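Local coordinates for protein 2'-deoxycytidine 5'-triphosphate deaminase (Agrobacterium tumefaciens, PDB 2R9Q) that probably deaminates the cytosine base of dCTP to give dUTP, a step on the route to thymidine nucleotides, at residues Q37-A41 with S42-R46. Numbering follows the deposited sequence.
Sequences QVQPA and SLDLR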
ATOM      1  N   GLN B  37      34.704 -15.222   9.089  1.00 67.77           N
ATOM      2  CA  GLN B  37      34.250 -13.827   9.141  1.00 66.93           C
ATOM      3  C   GLN B  37      34.996 -12.921   8.179  1.00 66.36           C
ATOM      4  O   GLN B  37      34.411 -11.963   7.652  1.00 65.16           O
ATOM      5  CB  GLN B  37      34.329 -13.247  10.545  1.00 66.50           C
ATOM      6  CG  GLN B  37      33.330 -12.151  10.774  1.00 64.77           C
ATOM      7  CD  GLN B  37      33.474 -11.513  12.134  1.00 62.17           C
ATOM      8  OE1 GLN B  37      33.666 -12.198  13.122  1.00 58.78           O
ATOM      9  NE2 GLN B  37      33.376 -10.199  12.187  1.00 60.77           N
ATOM     10  N   VAL B  38      36.270 -13.236   7.949  1.00 65.82           N
ATOM     11  CA  VAL B  38      37.119 -12.470   7.041  1.00 65.65           C
ATOM     12  C   VAL B  38      37.015 -13.086   5.646  1.00 65.41           C
ATOM     13  O   VAL B  38      37.303 -14.271   5.440  1.00 65.48           O
ATOM     14  CB  VAL B  38      38.597 -12.422   7.513  1.00 65.95           C
ATOM     15  CG1 VAL B  38      39.434 -11.520   6.596  1.00 64.01           C
ATOM     16  CG2 VAL B  38      38.686 -11.969   9.005  1.00 64.48           C
ATOM     17  N   GLN B  39      36.538 -12.283   4.711  1.00 65.01           N
ATOM     18  CA  GLN B  39      36.401 -12.690   3.343  1.00 64.79           C
ATOM     19  C   GLN B  39      37.706 -12.287   2.665  1.00 63.98           C
ATOM     20  O   GLN B  39      38.524 -11.576   3.271  1.00 62.73           O
ATOM     21  CB  GLN B  39      35.167 -12.029   2.700  1.00 65.65           C
ATOM     22  CG  GLN B  39      33.851 -12.198   3.471  1.00 66.60           C
ATOM     23  CD  GLN B  39      33.477 -13.627   3.677  1.00 68.16           C
ATOM     24  OE1 GLN B  39      33.818 -14.493   2.876  1.00 70.36           O
ATOM     25  NE2 GLN B  39      32.800 -13.902   4.777  1.00 71.20           N
ATOM     26  N   PRO B  40      37.927 -12.768   1.427  1.00 63.63           N
ATOM     27  CA  PRO B  40      39.117 -12.417   0.636  1.00 62.79           C
ATOM     28  C   PRO B  40      39.454 -10.907   0.552  1.00 62.23           C
ATOM     29  O   PRO B  40      40.615 -10.563   0.642  1.00 60.82           O
ATOM     30  CB  PRO B  40      38.793 -13.000  -0.737  1.00 62.85           C
ATOM     31  CG  PRO B  40      37.878 -14.119  -0.474  1.00 63.22           C
ATOM     32  CD  PRO B  40      37.071 -13.739   0.713  1.00 63.87           C
ATOM     33  N   ALA B  41      38.450 -10.029   0.419  1.00 62.05           N
ATOM     34  CA  ALA B  41      38.662  -8.570   0.293  1.00 61.20           C
ATOM     35  C   ALA B  41      37.670  -7.693   1.101  1.00 61.44           C
ATOM     36  O   ALA B  41      37.389  -6.544   0.722  1.00 59.94           O
ATOM     37  CB  ALA B  41      38.635  -8.185  -1.154  1.00 60.73           C
ATOM     38  N   SER B  42      37.163  -8.251   2.212  1.00 61.48           N
ATOM     39  CA  SER B  42      36.215  -7.582   3.109  1.00 60.98           C
ATOM     40  C   SER B  42      36.056  -8.382   4.396  1.00 60.73           C
ATOM     41  O   SER B  42      36.535  -9.501   4.519  1.00 61.07           O
ATOM     42  CB  SER B  42      34.843  -7.399   2.440  1.00 61.14           C
ATOM     43  OG  SER B  42      34.329  -8.640   1.967  1.00 61.19           O
ATOM     44  N   LEU B  43      35.385  -7.784   5.362  1.00 60.30           N
ATOM     45  CA  LEU B  43      35.034  -8.417   6.608  1.00 59.74           C
ATOM     46  C   LEU B  43      33.534  -8.258   6.912  1.00 59.33           C
ATOM     47  O   LEU B  43      32.990  -7.164   6.906  1.00 58.81           O
ATOM     48  CB  LEU B  43      35.883  -7.797   7.710  1.00 59.97           C
ATOM     49  CG  LEU B  43      35.531  -8.013   9.178  1.00 59.22           C
ATOM     50  CD1 LEU B  43      35.962  -9.371   9.695  1.00 54.63           C
ATOM     51  CD2 LEU B  43      36.110  -6.871   9.962  1.00 58.80           C
ATOM     52  N   ASP B  44      32.872  -9.376   7.162  1.00 59.82           N
ATOM     53  CA  ASP B  44      31.540  -9.404   7.788  1.00 60.10           C
ATOM     54  C   ASP B  44      31.512  -8.733   9.157  1.00 59.50           C
ATOM     55  O   ASP B  44      32.445  -8.861   9.957  1.00 58.53           O
ATOM     56  CB  ASP B  44      31.006 -10.827   7.917  1.00 59.93           C
ATOM     57  CG  ASP B  44      30.546 -11.391   6.585  1.00 60.84           C
ATOM     58  OD1 ASP B  44      30.787 -10.723   5.545  1.00 60.32           O
ATOM     59  OD2 ASP B  44      29.938 -12.489   6.593  1.00 57.10           O
ATOM     60  N   LEU B  45      30.429  -7.996   9.370  1.00 58.88           N
ATOM     61  CA  LEU B  45      30.152  -7.292  10.598  1.00 58.50           C
ATOM     62  C   LEU B  45      29.016  -7.997  11.324  1.00 57.99           C
ATOM     63  O   LEU B  45      28.065  -8.446  10.707  1.00 58.24           O
ATOM     64  CB  LEU B  45      29.772  -5.832  10.314  1.00 58.29           C
ATOM     65  CG  LEU B  45      30.781  -4.940   9.606  1.00 56.90           C
ATOM     66  CD1 LEU B  45      30.040  -3.686   9.084  1.00 56.26           C
ATOM     67  CD2 LEU B  45      31.954  -4.606  10.532  1.00 54.69           C
ATOM     68  N   ARG B  46      29.132  -8.082  12.636  1.00 57.75           N
ATOM     69  CA  ARG B  46      28.193  -8.790  13.462  1.00 57.86           C
ATOM     70  C   ARG B  46      27.435  -7.826  14.345  1.00 56.70           C
ATOM     71  O   ARG B  46      28.004  -6.901  14.887  1.00 54.29           O
ATOM     72  CB  ARG B  46      28.915  -9.796  14.373  1.00 58.67           C
ATOM     73  CG  ARG B  46      29.697 -10.893  13.689  1.00 58.93           C
ATOM     74  CD  ARG B  46      30.448 -11.741  14.688  1.00 59.63           C
ATOM     75  NE  ARG B  46      31.627 -11.069  15.258  1.00 59.45           N
ATOM     76  CZ  ARG B  46      32.500 -11.664  16.076  1.00 61.07           C
ATOM     77  NH1 ARG B  46      33.526 -10.989  16.563  1.00 62.67           N
ATOM     78  NH2 ARG B  46      32.361 -12.936  16.402  1.00 58.95           N
TER
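Gln-37 meets Asp-44 through two hydrogen bonds, one from backbone and one from side chain. Asp-44 N donates to Gln-37 O at 3.0 Å. Gln-37 NE2 returns a nearly straight bond to Asp-44 O at 2.8 Å. This carbonyl oxygen lies only 10° out of the amide plane of Gln-37, although NE2 itself sits tilted from the carbonyl plane. With CG anti to the backbone N (chi1 -153°) and the chain extended beyond it, the amide runs past Asp-44 as far as Arg-46. There OE1 lies over the centre of one guanidinium face, 3.2 Å from Arg-46 CZ. The amide and guanidinium planes are 51° apart, and the angle at NE is too poor for a hydrogen bond. OE1 accepts instead from Asp-34 N, which helps fix the amide's rotation.

Nearer the turn, Gln-39 N donates to Ser-42 O at 2.8 Å. Val-38 CG2 touches Leu-43 CD1 at 3.8 Å on the other face from Gln-39 and Ser-42. Val-38 and Leu-43 form an antiparallel non-hydrogen-bonded pair, the evidence for a short beta hairpin of strands 38-39 and 42-46 within the N-terminal dUTPase-like domain. Strand 42-46 also pairs with strand 162-170. The model offers no partner for the buried Ser-42 OG.

Farther out, the Asp-44 carboxylate is held in orientation by Gln-165 at OD1 and by salt bridges from Arg-162 and Lys-113 at OD2. Arg-46 is held by a salt bridge to Glu-98 and hydrogen bonds to Ser-29 OG, Ala-31 O and Asp-32 O.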